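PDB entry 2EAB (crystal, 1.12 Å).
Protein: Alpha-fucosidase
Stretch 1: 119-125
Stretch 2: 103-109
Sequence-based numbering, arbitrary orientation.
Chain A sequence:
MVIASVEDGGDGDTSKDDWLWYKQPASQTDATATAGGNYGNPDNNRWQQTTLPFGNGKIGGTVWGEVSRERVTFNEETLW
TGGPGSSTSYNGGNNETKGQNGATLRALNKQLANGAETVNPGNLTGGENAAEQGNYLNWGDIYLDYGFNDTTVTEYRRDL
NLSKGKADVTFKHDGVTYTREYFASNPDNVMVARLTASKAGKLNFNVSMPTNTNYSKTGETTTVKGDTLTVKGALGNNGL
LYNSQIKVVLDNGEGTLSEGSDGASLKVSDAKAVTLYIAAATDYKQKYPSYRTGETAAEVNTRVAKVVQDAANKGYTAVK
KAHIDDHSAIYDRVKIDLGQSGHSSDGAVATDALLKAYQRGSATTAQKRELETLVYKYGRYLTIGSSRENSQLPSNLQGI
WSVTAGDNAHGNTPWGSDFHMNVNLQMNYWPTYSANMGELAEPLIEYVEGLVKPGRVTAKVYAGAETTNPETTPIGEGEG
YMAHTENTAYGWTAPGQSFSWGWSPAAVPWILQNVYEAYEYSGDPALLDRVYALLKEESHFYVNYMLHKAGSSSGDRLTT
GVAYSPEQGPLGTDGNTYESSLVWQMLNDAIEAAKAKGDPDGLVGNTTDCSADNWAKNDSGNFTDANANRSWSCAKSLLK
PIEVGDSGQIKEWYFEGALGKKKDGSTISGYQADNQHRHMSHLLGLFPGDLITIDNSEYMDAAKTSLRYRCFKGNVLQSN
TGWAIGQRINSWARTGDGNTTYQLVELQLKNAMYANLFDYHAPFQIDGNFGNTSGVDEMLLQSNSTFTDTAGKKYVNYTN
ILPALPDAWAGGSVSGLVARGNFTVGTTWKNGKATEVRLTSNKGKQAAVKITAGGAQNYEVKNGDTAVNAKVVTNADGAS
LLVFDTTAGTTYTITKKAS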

ATOM      1  N   VAL A 119      31.706  -6.200   7.747  1.00  9.25           N
ATOM      2  CA  VAL A 119      31.871  -7.642   7.603  1.00  9.05           C
ATOM      3  C   VAL A 119      31.269  -8.071   6.268  1.00  8.70           C
ATOM      4  O   VAL A 119      30.637  -7.266   5.580  1.00  8.98           O
ATOM      5  CB  VAL A 119      31.208  -8.430   8.768  1.00  9.12           C
ATOM      6  CG1 VAL A 119      31.925  -8.161  10.089  1.00  9.62           C
ATOM      7  CG2 VAL A 119      29.724  -8.109   8.878  1.00  9.58           C
ATOM      8  N   ASN A 120      31.479  -9.329   5.894  1.00  8.46           N
ATOM      9  CA  ASN A 120      30.844  -9.877   4.702  1.00  8.34           C
ATOM     10  C   ASN A 120      29.673 -10.769   5.097  1.00  8.31           C
ATOM     11  O   ASN A 120      29.871 -11.919   5.486  1.00  8.16           O
ATOM     12  CB  ASN A 120      31.841 -10.659   3.845  1.00  8.29           C
ATOM     13  CG  ASN A 120      31.203 -11.246   2.599  1.00  8.83           C
ATOM     14  OD1 ASN A 120      30.016 -11.030   2.328  1.00  8.64           O
ATOM     15  ND2 ASN A 120      31.983 -11.991   1.831  1.00  8.78           N
ATOM     16  N   PRO A 121      28.441 -10.241   4.989  1.00  8.45           N
ATOM     17  CA  PRO A 121      27.268 -11.006   5.384  1.00  8.53           C
ATOM     18  C   PRO A 121      26.680 -11.837   4.243  1.00  8.13           C
ATOM     19  O   PRO A 121      25.525 -12.253   4.329  1.00  8.49           O
ATOM     20  CB  PRO A 121      26.295  -9.908   5.797  1.00  9.22           C
ATOM     21  CG  PRO A 121      26.600  -8.798   4.848  1.00  9.64           C
ATOM     22  CD  PRO A 121      28.074  -8.894   4.517  1.00  9.21           C
ATOM     23  N   GLY A 122      27.469 -12.092   3.201  1.00  7.80           N
ATOM     24  CA  GLY A 122      26.992 -12.758   1.987  1.00  7.98           C
ATOM     25  C   GLY A 122      26.383 -14.144   2.140  1.00  8.11           C
ATOM     26  O   GLY A 122      25.640 -14.581   1.263  1.00  8.09           O
ATOM     27  N   ASN A 123      26.695 -14.841   3.232  1.00  7.51           N
ATOM     28  CA  ASN A 123      26.117 -16.164   3.491  1.00  7.58           C
ATOM     29  C   ASN A 123      24.692 -16.118   4.044  1.00  7.02           C
ATOM     30  O   ASN A 123      24.051 -17.154   4.166  1.00  6.93           O
ATOM     31  CB  ASN A 123      27.002 -16.987   4.442  1.00  7.96           C
ATOM     32  CG  ASN A 123      28.377 -17.313   3.864  1.00  9.87           C
ATOM     33  OD1 ASN A 123      28.620 -17.168   2.669  1.00 13.13           O
ATOM     34  ND2 ASN A 123      29.280 -17.762   4.728  1.00 10.59           N
ATOM     35  N   LEU A 124      24.202 -14.931   4.397  1.00  6.67           N
ATOM     36  CA  LEU A 124      22.850 -14.814   4.956  1.00  6.76           C
ATOM     37  C   LEU A 124      21.814 -14.720   3.847  1.00  6.69           C
ATOM     38  O   LEU A 124      21.265 -13.657   3.564  1.00  6.83           O
ATOM     39  CB  LEU A 124      22.749 -13.636   5.929  1.00  6.99           C
ATOM     40  CG  LEU A 124      23.510 -13.798   7.248  1.00  7.67           C
ATOM     41  CD1 LEU A 124      23.490 -12.488   8.004  1.00  8.65           C
ATOM     42  CD2 LEU A 124      22.934 -14.924   8.103  1.00  8.42           C
ATOM     43  N   THR A 125      21.573 -15.862   3.210  1.00  6.15           N
ATOM     44  CA  THR A 125      20.708 -15.936   2.036  1.00  6.28           C
ATOM     45  C   THR A 125      19.786 -17.152   2.084  1.00  5.95           C
ATOM     46  O   THR A 125      19.944 -18.045   2.919  1.00  6.16           O
ATOM     47  CB  THR A 125      21.535 -16.004   0.728  1.00  6.58           C
ATOM     48  OG1 THR A 125      22.371 -17.164   0.756  1.00  7.09           O
ATOM     49  CG2 THR A 125      22.390 -14.766   0.543  1.00  7.44           C
TER
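Stretch 2 103-109: ATLRALN

Stretch 2 (103-109) is helical throughout and lies along one side of stretch 1 (119-125), an irregular segment whose middle folds into a type I beta turn from Pro121 to Leu124. The turn is closed by the backbone hydrogen bond from Leu124 N to Pro121 O (3.0 Å), and ahead of it the Asn120 side chain reaches forward along the chain, where its OD1 accepts a hydrogen bond from Gly122 N (2.9 Å). The two chains run in opposite senses: Thr104 CA, near the start of the helical stretch, lies 7.3 Å from Leu124 CA, whereas one turn later Leu108 CA lies 6.7 Å from Val119 CA. No hydrogen bond crosses between the stretches; the contact is van der Waals packing, mostly between apolar side chains, with some backbone atoms taking part, and it buries 321 Å² in all.

Ala103 stays clear of stretch 1, but its O accepts the hydrogen bond from Ala107 N (3.0 Å) that begins the helical ladder within these residues. Thr104 makes the first contact. Its CA-to-CB bond points toward stretch 1, and in the m rotamer its methyl CG2 lies 3.8 Å from Leu124 CD2 and 4.1 Å from Asn123 CB; its OG1 is hydrogen-bonded elsewhere in the structure. The CA-to-CB bond of Leu105 points sideways, and the residue meets only Leu124, with its CD1 4.1 Å from Leu124 CD1 and its backbone N 4.0 Å from Leu124 CD2. The CA-to-CB bond of Leu124 is itself sideways, yet the end of its side chain comes nearer the helix and so reaches both of these residues and Leu108.

Arg106 and Ala107 are out of reach, as the helical twist carries them off the contacting face. Leu108 N bonds to Thr104 O (3.2 Å), and this one-turn spacing returns the side chain to stretch 1. The CA-to-CB bond of Leu108 points toward stretch 1, and the residue has the largest covered area of any here, 101 Å². Its CD1 packs 3.7 Å from Leu124 CD1 and 3.8 Å from Pro121 CA, with Pro121 CB at 4.1 Å. Its CD2 sits 3.8 Å from Val119 CG2 and 3.3 Å from Asn120 O, the closest approach between the stretches. Thus Asn120 meets the leucine through its backbone while its own CA-to-CB bond points away. Asn109 closes the stretch with its N bonded to Leu105 O (3.0 Å); its CA-to-CB bond points away and it makes no contact with stretch 1. Its OD1 is hydrogen-bonded elsewhere in the structure.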

ATOM      1  N   ALA A 103      23.867 -19.367  13.892  1.00  8.43           N
ATOM      2  CA  ALA A 103      25.316 -19.293  14.103  1.00  8.70           C
ATOM      3  C   ALA A 103      26.021 -18.352  13.126  1.00  8.49           C
ATOM      4  O   ALA A 103      26.996 -17.695  13.487  1.00  8.80           O
ATOM      5  CB  ALA A 103      25.947 -20.678  14.065  1.00  9.28           C
ATOM      6  N   THR A 104      25.528 -18.288  11.893  1.00  8.03           N
ATOM      7  CA  THR A 104      26.129 -17.425  10.877  1.00  8.11           C
ATOM      8  C   THR A 104      25.995 -15.960  11.277  1.00  7.72           C
ATOM      9  O   THR A 104      26.984 -15.219  11.304  1.00  7.78           O
ATOM     10  CB  THR A 104      25.510 -17.697   9.495  1.00  8.11           C
ATOM     11  OG1 THR A 104      25.680 -19.084   9.190  1.00  8.66           O
ATOM     12  CG2 THR A 104      26.176 -16.851   8.412  1.00  8.54           C
ATOM     13  N   LEU A 105      24.768 -15.569  11.611  1.00  7.81           N
ATOM     14  CA  LEU A 105      24.471 -14.227  12.083  1.00  8.15           C
ATOM     15  C   LEU A 105      25.250 -13.896  13.360  1.00  8.24           C
ATOM     16  O   LEU A 105      25.834 -12.819  13.477  1.00  8.04           O
ATOM     17  CB  LEU A 105      22.962 -14.094  12.316  1.00  8.10           C
ATOM     18  CG  LEU A 105      22.434 -12.765  12.856  1.00  8.59           C
ATOM     19  CD1 LEU A 105      22.813 -11.605  11.947  1.00  9.93           C
ATOM     20  CD2 LEU A 105      20.925 -12.845  13.018  1.00  9.17           C
ATOM     21  N   ARG A 106      25.249 -14.826  14.311  1.00  8.22           N
ATOM     22  CA  ARG A 106      25.940 -14.644  15.588  1.00  9.33           C
ATOM     23  C   ARG A 106      27.425 -14.334  15.392  1.00  8.83           C
ATOM     24  O   ARG A 106      27.961 -13.417  16.022  1.00  9.01           O
ATOM     25  CB  ARG A 106      25.747 -15.894  16.454  1.00  9.58           C
ATOM     26  CG  ARG A 106      26.374 -15.850  17.840  1.00 11.31           C
ATOM     27  CD  ARG A 106      26.040 -17.115  18.636  1.00 11.73           C
ATOM     28  NE  ARG A 106      24.600 -17.380  18.634  1.00 14.84           N
ATOM     29  CZ  ARG A 106      24.030 -18.513  18.232  1.00 15.96           C
ATOM     30  NH1 ARG A 106      24.764 -19.538  17.814  1.00 16.54           N
ATOM     31  NH2 ARG A 106      22.710 -18.625  18.264  1.00 17.44           N
ATOM     32  N   ALA A 107      28.075 -15.091  14.514  1.00  8.67           N
ATOM     33  CA  ALA A 107      29.503 -14.913  14.270  1.00  8.80           C
ATOM     34  C   ALA A 107      29.822 -13.584  13.578  1.00  8.82           C
ATOM     35  O   ALA A 107      30.844 -12.959  13.879  1.00  8.68           O
ATOM     36  CB  ALA A 107      30.069 -16.089  13.491  1.00  9.08           C
ATOM     37  N   LEU A 108      28.952 -13.145  12.668  1.00  8.56           N
ATOM     38  CA  LEU A 108      29.132 -11.853  12.009  1.00  8.73           C
ATOM     39  C   LEU A 108      29.009 -10.727  13.022  1.00  8.64           C
ATOM     40  O   LEU A 108      29.812  -9.791  13.027  1.00  8.59           O
ATOM     41  CB  LEU A 108      28.110 -11.671  10.886  1.00  8.64           C
ATOM     42  CG  LEU A 108      28.381 -12.514   9.642  1.00  8.65           C
ATOM     43  CD1 LEU A 108      27.131 -12.641   8.797  1.00  9.06           C
ATOM     44  CD2 LEU A 108      29.536 -11.949   8.817  1.00  9.44           C
ATOM     45  N   ASN A 109      28.006 -10.826  13.890  1.00  8.61           N
ATOM     46  CA  ASN A 109      27.829  -9.838  14.942  1.00  8.99           C
ATOM     47  C   ASN A 109      29.010  -9.788  15.903  1.00  9.19           C
ATOM     48  O   ASN A 109      29.391  -8.707  16.356  1.00  9.43           O
ATOM     49  CB  ASN A 109      26.524 -10.079  15.692  1.00  9.13           C
ATOM     50  CG  ASN A 109      25.312  -9.674  14.885  1.00  9.22           C
ATOM     51  OD1 ASN A 109      25.429  -9.106  13.801  1.00  9.83           O
ATOM     52  ND2 ASN A 109      24.131  -9.970  15.414  1.00 11.70           N
TER